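Local coordinates for sortase family protein (Streptococcus agalactiae, PDB 4D7W) that probably acts as a class C sortase, a cysteine transpeptidase that joins pilin subunits during pilus assembly in this streptococcus, at residues 2-7 against 74-79; 39-44 against 91-96; 64-69 against 133-138; 106-111 against 158-163. All coordinates share one frame; numbering follows the deposited sequence.

Contact 1: 2-7 against 74-79; sequences SRAIMD and KLPLYH
Ala4, in the first turn of the N-terminal helix 3-13, turns its methyl group toward strand 74-79 and meets two side chains there. CB of Ala4 lies 4.1 Å from CG of Pro76, and the same CB is 3.5 Å from OH of Tyr78, whose long side chain brings its end closer to the helix than its base is. Ile5 comes next and does most of the work. Its CG1 stands anti to the carbonyl carbon (chi1 -65°) and CD1 continues outward in an extended line (chi2 180°), carrying CD1 down onto the strand backbone. That methyl is 3.8 Å from N of Pro76 and 3.9 Å from CD of the same ring, while Lys74 adds its CG, 4.0 Å from CD1 of Ile5. The isoleucine and proline side chains cross at about a right angle. Tyr65, on the adjoining strand 62-68, also packs against Ile5. Within the helix, OD2 of Asp7 makes a salt bridge to NH1 of Arg3 (3.1 Å), one turn back, although Arg3 is poorly ordered. The helix therefore sits on the sheet mainly by van der Waals contact, with Ala4 and Ile5 resting on the proline ring, the strand backbone, the lysine methylenes and the Tyr78 hydroxyl, and the helix's own ion pair plays no direct part.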
loop_
_atom_site.group_PDB
_atom_site.type_symbol
_atom_site.label_atom_id
_atom_site.label_comp_id
_atom_site.label_asym_id
_atom_site.label_seq_id
_atom_site.Cartn_x
_atom_site.Cartn_y
_atom_site.Cartn_z
ATOM N N SER A 2 -13.084 0.700 12.428
ATOM C CA SER A 2 -13.360 0.434 11.020
ATOM C C SER A 2 -14.389 1.421 10.483
ATOM O O SER A 2 -14.974 1.204 9.423
ATOM C CB SER A 2 -13.847 -1.005 10.824
ATOM O OG SER A 2 -14.999 -1.276 11.609
ATOM N N ARG A 3 -14.604 2.502 11.228
ATOM C CA ARG A 3 -15.490 3.583 10.800
ATOM C C ARG A 3 -14.920 4.326 9.586
ATOM O O ARG A 3 -15.671 4.818 8.738
ATOM C CB ARG A 3 -15.740 4.567 11.951
ATOM C CG ARG A 3 -16.717 5.686 11.609
ATOM C CD ARG A 3 -17.003 6.601 12.801
ATOM N NE ARG A 3 -15.828 7.353 13.246
ATOM C CZ ARG A 3 -15.379 8.469 12.672
ATOM N NH1 ARG A 3 -15.997 8.973 11.612
ATOM N NH2 ARG A 3 -14.303 9.080 13.154
ATOM N N ALA A 4 -13.593 4.420 9.516
ATOM C CA ALA A 4 -12.940 5.038 8.370
ATOM C C ALA A 4 -13.294 4.254 7.112
ATOM O O ALA A 4 -13.569 4.822 6.036
ATOM C CB ALA A 4 -11.431 5.094 8.577
ATOM N N ILE A 5 -13.307 2.937 7.246
ATOM C CA ILE A 5 -13.574 2.103 6.086
ATOM C C ILE A 5 -15.040 2.226 5.691
ATOM O O ILE A 5 -15.358 2.379 4.511
ATOM C CB ILE A 5 -13.200 0.637 6.339
ATOM C CG1 ILE A 5 -11.681 0.522 6.541
ATOM C CG2 ILE A 5 -13.657 -0.233 5.176
ATOM C CD1 ILE A 5 -11.190 -0.884 6.801
ATOM N N MET A 6 -15.930 2.180 6.675
ATOM C CA MET A 6 -17.359 2.347 6.409
ATOM C C MET A 6 -17.653 3.668 5.704
ATOM O O MET A 6 -18.381 3.695 4.713
ATOM C CB MET A 6 -18.167 2.266 7.706
ATOM C CG MET A 6 -18.217 0.872 8.316
ATOM S SD MET A 6 -19.408 0.719 9.671
ATOM C CE MET A 6 -18.692 1.812 10.906
ATOM N N ASP A 7 -17.082 4.756 6.220
ATOM C CA ASP A 7 -17.250 6.087 5.628
ATOM C C ASP A 7 -16.726 6.147 4.195
ATOM O O ASP A 7 -17.314 6.790 3.328
ATOM C CB ASP A 7 -16.535 7.148 6.470
ATOM C CG ASP A 7 -17.193 7.371 7.823
ATOM O OD1 ASP A 7 -18.400 7.072 7.964
ATOM O OD2 ASP A 7 -16.498 7.854 8.745
ATOM N N LYS A 74 -8.022 -5.953 8.546
ATOM C CA LYS A 74 -8.702 -5.132 7.563
ATOM C C LYS A 74 -8.520 -3.700 8.037
ATOM O O LYS A 74 -9.077 -3.314 9.066
ATOM C CB LYS A 74 -10.181 -5.505 7.437
ATOM C CG LYS A 74 -10.863 -4.821 6.260
ATOM C CD LYS A 74 -12.316 -5.262 6.083
ATOM C CE LYS A 74 -13.295 -4.296 6.762
ATOM N NZ LYS A 74 -14.678 -4.350 6.179
ATOM N N LEU A 75 -7.697 -2.937 7.324
ATOM C CA LEU A 75 -7.328 -1.585 7.752
ATOM C C LEU A 75 -7.364 -0.608 6.599
ATOM O O LEU A 75 -7.094 -0.985 5.448
ATOM C CB LEU A 75 -5.929 -1.565 8.370
ATOM C CG LEU A 75 -5.693 -2.239 9.716
ATOM C CD1 LEU A 75 -4.198 -2.383 9.957
ATOM C CD2 LEU A 75 -6.325 -1.431 10.823
ATOM N N PRO A 76 -7.683 0.656 6.905
ATOM C CA PRO A 76 -7.657 1.727 5.898
ATOM C C PRO A 76 -6.231 2.098 5.501
ATOM O O PRO A 76 -5.339 2.098 6.354
ATOM C CB PRO A 76 -8.363 2.897 6.605
ATOM C CG PRO A 76 -8.178 2.623 8.084
ATOM C CD PRO A 76 -8.178 1.119 8.219
ATOM N N LEU A 77 -6.033 2.394 4.218
ATOM C CA LEU A 77 -4.742 2.781 3.641
ATOM C C LEU A 77 -4.676 4.273 3.413
ATOM O O LEU A 77 -5.536 4.807 2.722
ATOM C CB LEU A 77 -4.512 2.110 2.280
ATOM C CG LEU A 77 -4.212 0.627 2.216
ATOM C CD1 LEU A 77 -4.040 0.230 0.753
ATOM C CD2 LEU A 77 -2.957 0.323 3.017
ATOM N N TYR A 78 -3.650 4.943 3.927
ATOM C CA TYR A 78 -3.553 6.387 3.727
ATOM C C TYR A 78 -2.337 6.808 2.891
ATOM O O TYR A 78 -1.332 6.101 2.836
ATOM C CB TYR A 78 -3.529 7.095 5.090
ATOM C CG TYR A 78 -4.868 7.053 5.810
ATOM C CD1 TYR A 78 -5.214 5.972 6.604
ATOM C CD2 TYR A 78 -5.794 8.090 5.675
ATOM C CE1 TYR A 78 -6.437 5.917 7.261
ATOM C CE2 TYR A 78 -7.023 8.038 6.317
ATOM C CZ TYR A 78 -7.330 6.945 7.112
ATOM O OH TYR A 78 -8.530 6.870 7.758
ATOM N N HIS A 79 -2.435 7.977 2.254
ATOM C CA HIS A 79 -1.277 8.633 1.654
ATOM C C HIS A 79 -0.164 8.836 2.679
ATOM O O HIS A 79 -0.410 9.332 3.776
ATOM C CB HIS A 79 -1.647 10.006 1.069
ATOM C CG HIS A 79 -2.497 9.949 -0.173
ATOM N ND1 HIS A 79 -3.857 9.739 -0.137
ATOM C CD2 HIS A 79 -2.179 10.101 -1.481
ATOM C CE1 HIS A 79 -4.344 9.762 -1.367
ATOM N NE2 HIS A 79 -3.347 9.978 -2.204
#

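Contact 2: 39-44 against 91-96; sequences MKWHMT and GHLEGS
Lys40 and Gly95 bring the two segments together backbone to backbone: the amide N of Lys40 donates to O of Gly95 at 2.9 Å, nearly straight at 167°. Gly95 lies in the type I turn from Leu93 to Ser96, and its lack of a side chain lets its CA come within 3.5 Å of O of Lys40.

Around this backbone bond the side chains fold in from several directions. Met39 bends at chi2 (-67°), and its SD rests 3.8 Å from CA of Ser96. Trp41 starts out pointing away, but the end of its side chain comes nearer, and CZ3 of Trp41 lies 3.9 Å from CD2 of Leu93; CB of Met39 lies over one face of the same indole, toward the rim. Met43 points toward the turn and crosses the side chain of Glu94 obliquely: SD of Met43 is 3.8 Å from CD of Glu94, and CE of Met43 is 3.6 Å from O of Glu94. Beyond CG the Glu94 chain runs on extended to a carboxylate that is salt-bridged to Arg48. Ser96 OG donates to O of Leu93 at 2.7 Å, in the carbonyl plane on a lone pair, and that oxygen also accepts from N of Ser96.

The loop lies between helix 34-37 and helix 45-52, where Lys40 pairs with Glu47 and Met43 packs on Arg48. Met39 reaches past the turn to His106 and Ile108 of strand 105-115, while the turn itself leads out of strand 90-92.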
loop_
_atom_site.group_PDB
_atom_site.type_symbol
_atom_site.label_atom_id
_atom_site.label_comp_id
_atom_site.label_asym_id
_atom_site.label_seq_id
_atom_site.Cartn_x
_atom_site.Cartn_y
_atom_site.Cartn_z
ATOM N N MET A 39 11.912 4.339 -8.292
ATOM C CA MET A 39 11.318 4.852 -7.064
ATOM C C MET A 39 11.630 6.323 -6.913
ATOM O O MET A 39 12.737 6.771 -7.213
ATOM C CB MET A 39 11.830 4.086 -5.848
ATOM C CG MET A 39 11.375 2.648 -5.825
ATOM S SD MET A 39 9.594 2.531 -5.598
ATOM C CE MET A 39 9.376 0.786 -5.292
ATOM N N LYS A 40 10.654 7.079 -6.438
ATOM C CA LYS A 40 10.828 8.511 -6.307
ATOM C C LYS A 40 11.212 8.871 -4.879
ATOM O O LYS A 40 10.452 9.528 -4.178
ATOM C CB LYS A 40 9.553 9.237 -6.739
ATOM C CG LYS A 40 9.165 8.940 -8.196
ATOM C CD LYS A 40 8.158 9.930 -8.756
ATOM C CE LYS A 40 8.804 11.263 -9.074
ATOM N NZ LYS A 40 9.777 11.185 -10.195
ATOM N N TRP A 41 12.393 8.430 -4.459
ATOM C CA TRP A 41 12.947 8.785 -3.153
ATOM C C TRP A 41 13.104 10.305 -2.980
ATOM O O TRP A 41 12.943 10.828 -1.881
ATOM C CB TRP A 41 14.311 8.104 -2.937
ATOM C CG TRP A 41 14.334 6.618 -3.216
ATOM C CD1 TRP A 41 14.995 5.981 -4.231
ATOM C CD2 TRP A 41 13.664 5.592 -2.472
ATOM N NE1 TRP A 41 14.774 4.625 -4.167
ATOM C CE2 TRP A 41 13.963 4.360 -3.096
ATOM C CE3 TRP A 41 12.835 5.595 -1.348
ATOM C CZ2 TRP A 41 13.458 3.147 -2.632
ATOM C CZ3 TRP A 41 12.342 4.391 -0.886
ATOM C CH2 TRP A 41 12.652 3.182 -1.529
ATOM N N HIS A 42 13.416 11.009 -4.067
ATOM C CA HIS A 42 13.699 12.444 -3.994
ATOM C C HIS A 42 12.512 13.298 -4.427
ATOM O O HIS A 42 12.677 14.262 -5.177
ATOM C CB HIS A 42 14.912 12.796 -4.861
ATOM C CG HIS A 42 16.171 12.098 -4.457
ATOM N ND1 HIS A 42 17.316 12.127 -5.223
ATOM C CD2 HIS A 42 16.468 11.352 -3.366
ATOM C CE1 HIS A 42 18.264 11.429 -4.623
ATOM N NE2 HIS A 42 17.775 10.947 -3.494
ATOM N N MET A 43 11.327 12.956 -3.935
ATOM C CA MET A 43 10.083 13.590 -4.363
ATOM C C MET A 43 10.043 15.102 -4.112
ATOM O O MET A 43 10.271 15.560 -2.994
ATOM C CB MET A 43 8.914 12.904 -3.662
ATOM C CG MET A 43 7.550 13.413 -4.030
ATOM S SD MET A 43 6.272 12.223 -3.586
ATOM C CE MET A 43 5.978 11.455 -5.161
ATOM N N THR A 44 9.737 15.868 -5.158
ATOM C CA THR A 44 9.648 17.329 -5.065
ATOM C C THR A 44 8.287 17.772 -4.525
ATOM O O THR A 44 7.363 16.964 -4.453
ATOM C CB THR A 44 9.876 18.000 -6.438
ATOM O OG1 THR A 44 8.730 17.787 -7.269
ATOM C CG2 THR A 44 11.099 17.430 -7.120
ATOM N N GLY A 91 0.173 2.950 6.113
ATOM C CA GLY A 91 0.616 4.049 5.289
ATOM C C GLY A 91 1.152 3.565 3.960
ATOM O O GLY A 91 1.656 2.446 3.843
ATOM N N HIS A 92 1.050 4.417 2.948
ATOM C CA HIS A 92 1.655 4.114 1.656
ATOM C C HIS A 92 2.930 4.936 1.462
ATOM O O HIS A 92 2.895 6.154 1.573
ATOM C CB HIS A 92 0.648 4.371 0.538
ATOM C CG HIS A 92 1.259 4.358 -0.823
ATOM N ND1 HIS A 92 1.637 5.513 -1.474
ATOM C CD2 HIS A 92 1.579 3.333 -1.646
ATOM C CE1 HIS A 92 2.167 5.197 -2.642
ATOM N NE2 HIS A 92 2.139 3.882 -2.774
ATOM N N LEU A 93 4.060 4.281 1.186
ATOM C CA LEU A 93 5.336 4.993 1.000
ATOM C C LEU A 93 5.259 5.938 -0.205
ATOM O O LEU A 93 5.071 5.498 -1.340
ATOM C CB LEU A 93 6.496 4.009 0.819
ATOM C CG LEU A 93 7.907 4.569 1.019
ATOM C CD1 LEU A 93 8.066 5.135 2.411
ATOM C CD2 LEU A 93 8.976 3.505 0.778
ATOM N N GLU A 94 5.440 7.232 0.046
ATOM C CA GLU A 94 4.967 8.264 -0.880
ATOM C C GLU A 94 5.660 8.212 -2.249
ATOM O O GLU A 94 5.069 8.592 -3.268
ATOM C CB GLU A 94 5.145 9.655 -0.246
ATOM C CG GLU A 94 6.586 10.122 -0.212
ATOM C CD GLU A 94 6.728 11.608 0.138
ATOM O OE1 GLU A 94 5.697 12.245 0.454
ATOM O OE2 GLU A 94 7.871 12.132 0.090
ATOM N N GLY A 95 6.899 7.739 -2.280
ATOM C CA GLY A 95 7.619 7.653 -3.541
ATOM C C GLY A 95 7.440 6.355 -4.313
ATOM O O GLY A 95 8.099 6.154 -5.339
ATOM N N SER A 96 6.563 5.470 -3.835
ATOM C CA SER A 96 6.346 4.190 -4.510
ATOM C C SER A 96 5.102 4.245 -5.380
ATOM O O SER A 96 4.350 5.210 -5.334
ATOM C CB SER A 96 6.254 3.033 -3.496
ATOM O OG SER A 96 5.127 3.125 -2.632
#

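Contact 3: 64-69 against 133-138; sequences GYISIP and WTVSIL
Tyr65 and Ser136 form a hydrogen-bonded pair in the antiparallel union of strands 62-68 and 132-137, part of the sortase beta-barrel. N of Ser136 gives a bond of 2.8 Å to O of Tyr65 and N of Tyr65 returns one to O of Ser136; Ser67 and Thr134, the next hydrogen-bonded pair, repeat the exchange. Between them Ile66 and Val135 make the non-hydrogen-bonded pair, with CG1 of each 4.0 Å apart.

The two faces of the sheet differ. On the inner one, Ile66 CG1 stands anti to its backbone N (chi1 -176°), and CD1 arrives obliquely at CD1 of the Trp133 indole (3.8 Å), while Ile68 lies beside Trp133, pointing the same way. Leu171 of strand 167-175 packs on all three, and Gln169 holds Trp133 NE1. The other face is polar: one water bonds Ser67 OG and Thr134 OG1, and only weakly O of Tyr65. Its approach to Ser136 OG is too short to be relied on.

Within strand 62-68, Gly64 has backbone angles that call for glycine. On the polar face, the Tyr65 ring bends over Ser136, whose CB makes a CH-pi contact 3.7 Å from the ring centroid, 21° off its normal.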
loop_
_atom_site.group_PDB
_atom_site.type_symbol
_atom_site.label_atom_id
_atom_site.label_comp_id
_atom_site.label_asym_id
_atom_site.label_seq_id
_atom_site.Cartn_x
_atom_site.Cartn_y
_atom_site.Cartn_z
ATOM N N GLY A 64 -8.377 3.735 0.355
ATOM C CA GLY A 64 -8.976 2.414 0.307
ATOM C C GLY A 64 -8.535 1.603 1.517
ATOM O O GLY A 64 -8.200 2.164 2.544
ATOM N N TYR A 65 -8.550 0.281 1.408
ATOM C CA TYR A 65 -8.245 -0.547 2.553
ATOM C C TYR A 65 -7.646 -1.870 2.127
ATOM O O TYR A 65 -7.893 -2.357 1.019
ATOM C CB TYR A 65 -9.495 -0.777 3.413
ATOM C CG TYR A 65 -10.661 -1.462 2.731
ATOM C CD1 TYR A 65 -11.606 -0.732 2.003
ATOM C CD2 TYR A 65 -10.846 -2.837 2.847
ATOM C CE1 TYR A 65 -12.689 -1.364 1.394
ATOM C CE2 TYR A 65 -11.925 -3.481 2.235
ATOM C CZ TYR A 65 -12.842 -2.740 1.515
ATOM O OH TYR A 65 -13.908 -3.384 0.907
ATOM N N ILE A 66 -6.852 -2.441 3.026
ATOM C CA ILE A 66 -6.166 -3.693 2.766
ATOM C C ILE A 66 -6.772 -4.805 3.618
ATOM O O ILE A 66 -7.190 -4.574 4.753
ATOM C CB ILE A 66 -4.659 -3.582 3.049
ATOM C CG1 ILE A 66 -3.944 -4.884 2.682
ATOM C CG2 ILE A 66 -4.415 -3.201 4.507
ATOM C CD1 ILE A 66 -2.446 -4.829 2.929
ATOM N N SER A 67 -6.825 -6.005 3.048
ATOM C CA SER A 67 -7.407 -7.175 3.710
ATOM C C SER A 67 -6.425 -8.325 3.686
ATOM O O SER A 67 -5.938 -8.704 2.615
ATOM C CB SER A 67 -8.703 -7.614 3.028
ATOM O OG SER A 67 -9.713 -6.643 3.179
ATOM N N ILE A 68 -6.146 -8.878 4.860
ATOM C CA ILE A 68 -5.220 -9.990 4.996
ATOM C C ILE A 68 -5.871 -11.066 5.843
ATOM O O ILE A 68 -5.554 -11.204 7.036
ATOM C CB ILE A 68 -3.895 -9.557 5.637
ATOM C CG1 ILE A 68 -3.428 -8.235 5.030
ATOM C CG2 ILE A 68 -2.842 -10.647 5.471
ATOM C CD1 ILE A 68 -2.143 -7.731 5.619
ATOM N N PRO A 69 -6.790 -11.822 5.225
ATOM C CA PRO A 69 -7.649 -12.837 5.846
ATOM C C PRO A 69 -6.900 -13.772 6.770
ATOM O O PRO A 69 -7.437 -14.145 7.805
ATOM C CB PRO A 69 -8.202 -13.601 4.642
ATOM C CG PRO A 69 -8.287 -12.557 3.577
ATOM C CD PRO A 69 -7.066 -11.688 3.781
ATOM N N TRP A 133 -3.202 -11.376 -0.191
ATOM C CA TRP A 133 -3.997 -10.281 0.368
ATOM C C TRP A 133 -4.642 -9.474 -0.771
ATOM O O TRP A 133 -4.348 -9.685 -1.958
ATOM C CB TRP A 133 -3.154 -9.379 1.279
ATOM C CG TRP A 133 -2.153 -8.508 0.577
ATOM C CD1 TRP A 133 -2.368 -7.265 0.073
ATOM C CD2 TRP A 133 -0.770 -8.804 0.343
ATOM N NE1 TRP A 133 -1.214 -6.767 -0.481
ATOM C CE2 TRP A 133 -0.213 -7.690 -0.320
ATOM C CE3 TRP A 133 0.055 -9.899 0.639
ATOM C CZ2 TRP A 133 1.129 -7.645 -0.713
ATOM C CZ3 TRP A 133 1.389 -9.851 0.254
ATOM C CH2 TRP A 133 1.909 -8.733 -0.420
ATOM N N THR A 134 -5.567 -8.597 -0.410
ATOM C CA THR A 134 -6.208 -7.725 -1.382
ATOM C C THR A 134 -6.202 -6.295 -0.864
ATOM O O THR A 134 -6.225 -6.058 0.351
ATOM C CB THR A 134 -7.654 -8.140 -1.670
ATOM O OG1 THR A 134 -8.430 -8.010 -0.476
ATOM C CG2 THR A 134 -7.731 -9.580 -2.174
ATOM N N VAL A 135 -6.121 -5.350 -1.792
ATOM C CA VAL A 135 -6.390 -3.961 -1.492
ATOM C C VAL A 135 -7.648 -3.603 -2.282
ATOM O O VAL A 135 -7.823 -4.021 -3.434
ATOM C CB VAL A 135 -5.199 -3.029 -1.847
ATOM C CG1 VAL A 135 -3.984 -3.350 -0.965
ATOM C CG2 VAL A 135 -4.823 -3.195 -3.270
ATOM N N SER A 136 -8.547 -2.881 -1.631
ATOM C CA SER A 136 -9.794 -2.475 -2.250
ATOM C C SER A 136 -9.719 -0.985 -2.458
ATOM O O SER A 136 -9.467 -0.243 -1.517
ATOM C CB SER A 136 -10.980 -2.860 -1.378
ATOM O OG SER A 136 -10.908 -4.244 -1.073
ATOM N N ILE A 137 -9.890 -0.562 -3.703
ATOM C CA ILE A 137 -9.744 0.843 -4.061
ATOM C C ILE A 137 -10.945 1.208 -4.928
ATOM O O ILE A 137 -11.175 0.599 -5.970
ATOM C CB ILE A 137 -8.402 1.089 -4.780
ATOM C CG1 ILE A 137 -7.232 0.867 -3.802
ATOM C CG2 ILE A 137 -8.348 2.484 -5.379
ATOM C CD1 ILE A 137 -5.946 0.542 -4.478
ATOM N N LEU A 138 -11.743 2.167 -4.466
ATOM C CA LEU A 138 -13.016 2.463 -5.115
ATOM C C LEU A 138 -13.868 1.188 -5.174
ATOM O O LEU A 138 -14.055 0.499 -4.162
ATOM C CB LEU A 138 -12.785 3.045 -6.514
ATOM C CG LEU A 138 -11.946 4.329 -6.468
ATOM C CD1 LEU A 138 -11.789 4.935 -7.835
ATOM C CD2 LEU A 138 -12.564 5.338 -5.510
HETATM O O HOH W 1 -9.305 -5.421 0.510
#

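Contact 4: 106-111 against 158-163; sequences HSILSG and RDLQIV. With EDO (1,2-ethanediol), chain B.
In the sortase barrel, the loop between strands 140-152 and 167-175, the beta6/beta7 loop of the family, meets strand 105-115 where His106 and Ile108 face Leu160, Gln161 and Ile162. The one hydrogen bond between the segments runs from ND1 of His106 to O of Gln161, 2.9 Å and 169° at the hydrogen. The oxygen lies in the imidazole plane, but the nitrogen stands above the plane of the carbonyl. CG of His106 is anti to its backbone N (chi1 -171°). At the ring edge, CE1 of His106 also comes 3.4 Å from O of Asp159. The other ring nitrogen, NE2, is hydrogen-bonded to OG1 of Thr170, so both are held and the rotation of the imidazole is fixed.

Apolar contacts accompany the bond. CD1 of Ile108 meets CD2 of Leu160 at 3.8 Å, the two side chains crossing at about a right angle, and CD1 of Ile162 comes nearest at N of His106 (3.5 Å). An ethanediol, probably from the crystallisation liquor, takes N of Gln161 on O1; O1 donates to O of Arg158 and O2 to O of Asp159, and the diol also reaches Arg187. Fixing this long loop against a barrel strand suits the sortase fold, in which the beta6/beta7 loop borders the substrate groove.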
loop_
_atom_site.group_PDB
_atom_site.type_symbol
_atom_site.label_atom_id
_atom_site.label_comp_id
_atom_site.label_asym_id
_atom_site.label_seq_id
_atom_site.Cartn_x
_atom_site.Cartn_y
_atom_site.Cartn_z
ATOM N N HIS A 106 5.751 -0.890 -8.327
ATOM C CA HIS A 106 6.052 -1.509 -7.046
ATOM C C HIS A 106 5.521 -0.575 -5.982
ATOM O O HIS A 106 6.038 0.519 -5.787
ATOM C CB HIS A 106 7.556 -1.768 -6.869
ATOM C CG HIS A 106 7.884 -2.600 -5.659
ATOM N ND1 HIS A 106 9.147 -3.091 -5.409
ATOM C CD2 HIS A 106 7.106 -3.022 -4.631
ATOM C CE1 HIS A 106 9.138 -3.774 -4.273
ATOM N NE2 HIS A 106 7.914 -3.739 -3.777
ATOM N N SER A 107 4.431 -0.998 -5.360
ATOM C CA SER A 107 3.784 -0.248 -4.303
ATOM C C SER A 107 4.290 -0.755 -2.952
ATOM O O SER A 107 4.414 -1.965 -2.749
ATOM C CB SER A 107 2.265 -0.415 -4.403
ATOM O OG SER A 107 1.604 0.486 -3.534
ATOM N N ILE A 108 4.562 0.158 -2.028
ATOM C CA ILE A 108 5.053 -0.218 -0.703
ATOM C C ILE A 108 4.136 0.323 0.390
ATOM O O ILE A 108 3.872 1.527 0.442
ATOM C CB ILE A 108 6.467 0.295 -0.466
ATOM C CG1 ILE A 108 7.422 -0.290 -1.502
ATOM C CG2 ILE A 108 6.960 -0.087 0.951
ATOM C CD1 ILE A 108 8.788 0.386 -1.534
ATOM N N LEU A 109 3.663 -0.579 1.249
ATOM C CA LEU A 109 2.736 -0.269 2.323
ATOM C C LEU A 109 3.398 -0.560 3.668
ATOM O O LEU A 109 3.967 -1.632 3.861
ATOM C CB LEU A 109 1.471 -1.097 2.184
ATOM C CG LEU A 109 0.753 -0.987 0.843
ATOM C CD1 LEU A 109 -0.552 -1.759 0.900
ATOM C CD2 LEU A 109 0.531 0.476 0.503
ATOM N N SER A 110 3.300 0.385 4.595
ATOM C CA SER A 110 4.030 0.312 5.866
ATOM C C SER A 110 3.093 0.393 7.075
ATOM O O SER A 110 2.104 1.138 7.075
ATOM C CB SER A 110 5.064 1.435 5.916
ATOM O OG SER A 110 5.828 1.399 7.107
ATOM N N GLY A 111 3.404 -0.376 8.116
ATOM C CA GLY A 111 2.582 -0.364 9.306
ATOM C C GLY A 111 3.423 -0.754 10.510
ATOM O O GLY A 111 4.317 -1.614 10.405
ATOM N N ARG A 158 17.434 -2.615 -1.439
ATOM C CA ARG A 158 17.638 -3.439 -2.622
ATOM C C ARG A 158 16.388 -4.182 -3.056
ATOM O O ARG A 158 16.189 -4.423 -4.252
ATOM C CB ARG A 158 18.762 -4.441 -2.375
ATOM C CG ARG A 158 20.139 -3.815 -2.241
ATOM C CD ARG A 158 21.196 -4.882 -2.011
ATOM N NE ARG A 158 21.045 -5.495 -0.698
ATOM C CZ ARG A 158 21.851 -6.432 -0.213
ATOM N NH1 ARG A 158 22.870 -6.875 -0.938
ATOM N NH2 ARG A 158 21.640 -6.927 0.998
ATOM N N ASP A 159 15.550 -4.550 -2.093
ATOM C CA ASP A 159 14.338 -5.289 -2.410
ATOM C C ASP A 159 13.146 -4.367 -2.631
ATOM O O ASP A 159 12.024 -4.833 -2.815
ATOM C CB ASP A 159 14.019 -6.286 -1.306
ATOM C CG ASP A 159 15.192 -7.186 -0.988
ATOM O OD1 ASP A 159 15.582 -7.970 -1.879
ATOM O OD2 ASP A 159 15.723 -7.106 0.144
ATOM N N LEU A 160 13.397 -3.064 -2.626
ATOM C CA LEU A 160 12.314 -2.090 -2.680
ATOM C C LEU A 160 12.450 -1.205 -3.922
ATOM O O LEU A 160 12.313 0.011 -3.846
ATOM C CB LEU A 160 12.294 -1.258 -1.400
ATOM C CG LEU A 160 12.002 -2.051 -0.120
ATOM C CD1 LEU A 160 12.207 -1.204 1.124
ATOM C CD2 LEU A 160 10.594 -2.623 -0.136
ATOM N N GLN A 161 12.722 -1.825 -5.072
ATOM C CA GLN A 161 12.939 -1.067 -6.300
ATOM C C GLN A 161 11.918 -1.430 -7.373
ATOM O O GLN A 161 11.240 -2.452 -7.282
ATOM C CB GLN A 161 14.365 -1.302 -6.833
ATOM C CG GLN A 161 15.472 -1.012 -5.814
ATOM C CD GLN A 161 15.564 0.464 -5.441
ATOM O OE1 GLN A 161 15.207 1.344 -6.233
ATOM N NE2 GLN A 161 16.044 0.742 -4.228
ATOM N N ILE A 162 11.803 -0.580 -8.392
ATOM C CA ILE A 162 10.926 -0.874 -9.517
ATOM C C ILE A 162 11.578 -1.936 -10.357
ATOM O O ILE A 162 12.767 -1.831 -10.648
ATOM C CB ILE A 162 10.666 0.359 -10.397
ATOM C CG1 ILE A 162 9.921 1.432 -9.596
ATOM C CG2 ILE A 162 9.924 -0.059 -11.665
ATOM C CD1 ILE A 162 8.507 1.055 -9.200
ATOM N N VAL A 163 10.808 -2.954 -10.744
ATOM C CA VAL A 163 11.293 -3.973 -11.658
ATOM C C VAL A 163 10.432 -3.919 -12.923
ATOM O O VAL A 163 9.212 -4.051 -12.849
ATOM C CB VAL A 163 11.248 -5.390 -11.036
ATOM C CG1 VAL A 163 11.671 -6.447 -12.054
ATOM C CG2 VAL A 163 12.128 -5.456 -9.803
HETATM C C1 EDO B . 13.466 -5.556 -6.493
HETATM O O1 EDO B . 13.830 -4.616 -5.478
HETATM C C2 EDO B . 12.028 -5.999 -6.263
HETATM O O2 EDO B . 11.979 -6.794 -5.083
#

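All four contacts reach one mixed sheet, the sortase barrel. Contacts 1 and 3 are neighbours, about 10 Å between centres, joined where strands 62-68 and 73-79 bond; contacts 2 and 4 are equally close, through strands 90-92 and 105-115. The two pairs lie about 17 to 21 Å apart, and contacts 1 and 4 sit on opposite sides of the chain's centre, yet Leu109 of contact 4 packs on Leu77 of contact 1 and on Ile66 and Val135 of contact 3. Along the chain contact 1 alternates with contacts 2 and 3, and closes before contact 4 opens. The N-terminal helix and the 39-44 loop thus dock on different parts of a barrel in which contact 3 pairs strands 62-68 and 132-137 and contact 4 fixes the beta6/beta7 loop.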